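Local structure of putative secreted protein (Streptomyces sp. SirexAA-E, 4PEY) at residues A69-G72 and F73-I77; S161-D164 and G165-P169. The protein hydrolyses laminarin and laminarioligosaccharides as an exo-beta-1,3-glucanase of glycoside hydrolase family 55, yielding glucose and laminaribiose. The protein carries 1 engineered substitution. One frame throughout, in Å; residues are numbered along the deposited sequence. Where two conformers were deposited one is given.

Contact 1: residues A69-G72 and F73-I77; sequences AQIG and FYTSI. With BGC (beta-D-glucopyranose), chain C.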
# COMPACT_ATOMS: atom_id res chain seq x y z
N ALA A 69 -4.28 -6.44 -21.32
CA ALA A 69 -4.99 -5.47 -20.51
C ALA A 69 -4.00 -4.47 -19.93
O ALA A 69 -3.35 -4.76 -18.92
CB ALA A 69 -5.79 -6.17 -19.40
N GLN A 70 -3.87 -3.32 -20.57
CA GLN A 70 -3.00 -2.27 -20.06
C GLN A 70 -3.76 -1.52 -18.99
O GLN A 70 -4.91 -1.11 -19.20
CB GLN A 70 -2.55 -1.32 -21.17
CG GLN A 70 -1.64 -1.97 -22.21
CD GLN A 70 -1.16 -0.98 -23.25
OE1 GLN A 70 -0.23 -0.22 -23.02
NE2 GLN A 70 -1.80 -1.00 -24.42
N ILE A 71 -3.11 -1.34 -17.84
CA ILE A 71 -3.75 -0.78 -16.66
C ILE A 71 -3.26 0.64 -16.39
O ILE A 71 -2.07 0.84 -16.10
CB ILE A 71 -3.50 -1.67 -15.43
CG1 ILE A 71 -3.85 -3.14 -15.75
CG2 ILE A 71 -4.27 -1.15 -14.23
CD1 ILE A 71 -5.28 -3.37 -16.22
N GLY A 72 -4.16 1.62 -16.52
CA GLY A 72 -3.83 3.01 -16.23
C GLY A 72 -4.14 3.41 -14.80
O GLY A 72 -4.31 2.54 -13.94
N PHE A 73 -4.21 4.71 -14.54
CA PHE A 73 -4.54 5.21 -13.21
C PHE A 73 -5.94 4.79 -12.78
O PHE A 73 -6.84 4.65 -13.61
CB PHE A 73 -4.44 6.74 -13.17
CG PHE A 73 -3.02 7.26 -13.15
CD1 PHE A 73 -2.38 7.61 -14.33
CD2 PHE A 73 -2.33 7.37 -11.95
CE1 PHE A 73 -1.07 8.08 -14.31
CE2 PHE A 73 -1.03 7.84 -11.92
CZ PHE A 73 -0.39 8.19 -13.10
N TYR A 74 -6.11 4.60 -11.47
CA TYR A 74 -7.41 4.33 -10.84
C TYR A 74 -8.18 3.22 -11.53
O TYR A 74 -9.40 3.30 -11.70
CB TYR A 74 -8.26 5.60 -10.79
CG TYR A 74 -7.56 6.80 -10.20
CD1 TYR A 74 -7.29 6.89 -8.84
CD2 TYR A 74 -7.16 7.86 -11.02
CE1 TYR A 74 -6.64 8.00 -8.30
CE2 TYR A 74 -6.51 8.97 -10.49
CZ TYR A 74 -6.26 9.03 -9.14
OH TYR A 74 -5.61 10.14 -8.64
N THR A 75 -7.46 2.18 -11.91
CA THR A 75 -8.05 1.01 -12.53
C THR A 75 -7.65 -0.22 -11.74
O THR A 75 -6.46 -0.47 -11.53
CB THR A 75 -7.60 0.88 -14.01
OG1 THR A 75 -7.95 2.07 -14.73
CG2 THR A 75 -8.27 -0.30 -14.66
N SER A 76 -8.64 -0.98 -11.26
CA SER A 76 -8.38 -2.29 -10.68
C SER A 76 -8.76 -3.36 -11.69
O SER A 76 -9.71 -3.18 -12.46
CB SER A 76 -9.16 -2.50 -9.37
OG SER A 76 -10.56 -2.41 -9.58
N ILE A 77 -8.04 -4.47 -11.68
CA ILE A 77 -8.43 -5.61 -12.51
C ILE A 77 -8.35 -6.87 -11.67
O ILE A 77 -7.42 -7.03 -10.87
CB ILE A 77 -7.56 -5.73 -13.80
CG1 ILE A 77 -8.10 -6.83 -14.71
CG2 ILE A 77 -6.09 -5.93 -13.47
CD1 ILE A 77 -7.52 -6.77 -16.11
C2 BGC C . 3.73 -1.35 -24.04
C3 BGC C . 3.08 -2.52 -24.77
C4 BGC C . 1.82 -2.04 -25.48
C5 BGC C . 2.11 -0.82 -26.35
C6 BGC C . 0.81 -0.27 -26.93
C1 BGC C . 4.00 -0.23 -25.04
O2 BGC C . 4.93 -1.77 -23.42
O3 BGC C . 2.74 -3.52 -23.83
O4 BGC C . 1.30 -3.08 -26.27
O5 BGC C . 2.77 0.19 -25.61
O6 BGC C . 1.09 0.84 -27.76
O HOH W 1 -6.83 1.62 -17.32
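From Ala69 to Ile77 the chain doubles back on itself, its two arms running 148° apart round a type II beta turn from Gly72 to Thr75. Ile71 and Ile77 fill the angle between the arms: their side chains cross at about a right angle, with Ile71 CD1 3.8 Å from Ile77 CG2. The extended Ile77 chain (chi1 -174°, chi2 166°) brings Ile77 CD1 to 3.8 Å from Ala69 CB. Nearer the turn, Ile71 CG2 packs on the carbonyl oxygen of Thr75 at 3.5 Å. No direct hydrogen bond joins the arms; instead a water accepts from Gly72 N (2.8 Å) and bonds Thr75 OG1 (2.9 Å). Gln70 faces a bound glucose, its amide touching the sugar with OE1 3.7 Å from C4 and NE2 3.7 Å from C6. Shortening Gln70 to an alanine would remove this amide and is likely to leave that part of the glucose without its van der Waals partner. Asp96 hydrogen-bonds the same sugar. The arrangement is that of a tight turn joining strands 67-70 and 75-79 of a parallel beta-helix, with aliphatic residues packed inside and a glycan-binding residue on the outer surface.

Contact 2: residues S161-D164 and G165-P169; sequences SKID and GEVGP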
# COMPACT_ATOMS: atom_id res chain seq x y z
N SER A 161 1.21 -14.66 -4.05
CA SER A 161 1.30 -14.92 -5.48
C SER A 161 2.30 -16.01 -5.82
O SER A 161 3.21 -16.30 -5.05
CB SER A 161 1.68 -13.64 -6.24
OG SER A 161 0.65 -12.67 -6.13
N LYS A 162 2.08 -16.65 -6.97
CA LYS A 162 3.03 -17.62 -7.48
C LYS A 162 3.53 -17.18 -8.85
O LYS A 162 2.73 -17.05 -9.78
CB LYS A 162 2.41 -19.02 -7.59
CG LYS A 162 3.40 -20.07 -8.09
CD LYS A 162 2.78 -21.46 -8.18
CE LYS A 162 3.87 -22.54 -8.22
NZ LYS A 162 4.86 -22.31 -9.31
N ILE A 163 4.83 -16.93 -8.96
CA ILE A 163 5.44 -16.63 -10.24
C ILE A 163 6.29 -17.86 -10.60
O ILE A 163 7.25 -18.18 -9.88
CB ILE A 163 6.30 -15.33 -10.21
CG1 ILE A 163 5.41 -14.10 -10.00
CG2 ILE A 163 7.08 -15.16 -11.51
CD1 ILE A 163 5.11 -13.79 -8.58
N ASP A 164 5.91 -18.57 -11.67
CA ASP A 164 6.60 -19.81 -12.02
C ASP A 164 8.06 -19.58 -12.39
O ASP A 164 8.93 -20.39 -12.06
CB ASP A 164 5.92 -20.51 -13.21
CG ASP A 164 4.53 -21.02 -12.90
OD1 ASP A 164 4.08 -20.98 -11.73
OD2 ASP A 164 3.87 -21.48 -13.86
N GLY A 165 8.31 -18.47 -13.08
CA GLY A 165 9.65 -18.15 -13.55
C GLY A 165 10.32 -17.12 -12.67
O GLY A 165 10.09 -17.06 -11.46
N GLU A 166 11.18 -16.30 -13.28
CA GLU A 166 11.96 -15.32 -12.54
C GLU A 166 11.26 -13.98 -12.41
O GLU A 166 10.67 -13.48 -13.37
CB GLU A 166 13.33 -15.12 -13.21
CG GLU A 166 14.20 -14.14 -12.45
CD GLU A 166 15.55 -13.91 -13.11
OE1 GLU A 166 15.67 -12.98 -13.92
OE2 GLU A 166 16.49 -14.66 -12.79
N VAL A 167 11.31 -13.40 -11.21
CA VAL A 167 10.95 -11.99 -11.03
C VAL A 167 12.19 -11.14 -11.27
O VAL A 167 13.21 -11.35 -10.62
CB VAL A 167 10.40 -11.71 -9.61
CG1 VAL A 167 10.02 -10.24 -9.48
CG2 VAL A 167 9.20 -12.61 -9.34
N GLY A 168 12.09 -10.21 -12.21
CA GLY A 168 13.21 -9.34 -12.55
C GLY A 168 12.92 -7.89 -12.20
O GLY A 168 12.17 -7.21 -12.90
N PRO A 169 13.51 -7.39 -11.10
CA PRO A 169 13.24 -5.99 -10.76
C PRO A 169 13.98 -4.99 -11.65
O PRO A 169 13.46 -3.89 -11.87
CB PRO A 169 13.74 -5.88 -9.31
CG PRO A 169 13.74 -7.31 -8.79
CD PRO A 169 14.13 -8.13 -9.99
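Ile163 and Val167 meet across the corner that the chain turns at Asp164 and Gly165, where the strand changes from one face of the beta-helix to the next. Their side chains cross at about a right angle, and the Val167 CG2 methyl lies against the branch point of Ile163, nearest to Ile163 CG2 at 4.0 Å. With chi1 of Ile163 at -67°, CG2 lies anti to the backbone N and also reaches over the bend to the carbonyl oxygen of Gly165, at 3.6 Å. This is the close-packed inner side: Val139 and Leu143 of strand 138-144 cover Ile163, while Val182 and Trp185 cover Val167. The other side is looser and polar. Glu166 projects away from the bend and is exposed, and no hydrogen bond spans the corner. Lys162, deposited in two conformers, places NZ 2.9 Å from Asp164 OD1 in the conformer described here, a tentative salt bridge approaching 42° out of the carboxylate plane. The same oxygen is hydrogen-bonded to His138 NE2 on the neighbouring coil. On the inner side the side-chain contact is thus apolar, while the backbone of Ile163 is hydrogen-bonded to Ser181 and Gly183. On the outer half, Asp164 ties its own coil to the preceding one through His138, and the nearby lysine, so far as that pairing holds, would be expected to favour the ionised carboxylate.

Overall arrangement
Both contacts are bends in the N-terminal beta-helical part of the chain, contact 1 coming earlier in the sequence, with coils that include strands 87-94, 116-118 and 138-144 between them. The centres of contact 1 and contact 2 lie about 20 Å apart, and the nearest atoms of contact 1 and contact 2 are about 11 Å apart, so they do not touch. Contact 1 contributes Gln70 to one glycan pocket, whereas the side chain of Ile163 in contact 2 is about 13 Å from a bound glucose. Neither contact includes a residue of the experimental substrate site, but both come near it: the side chain of Tyr74 is about 8 Å from that of Trp402, and that of Glu166 about 10 Å from that of Tyr150.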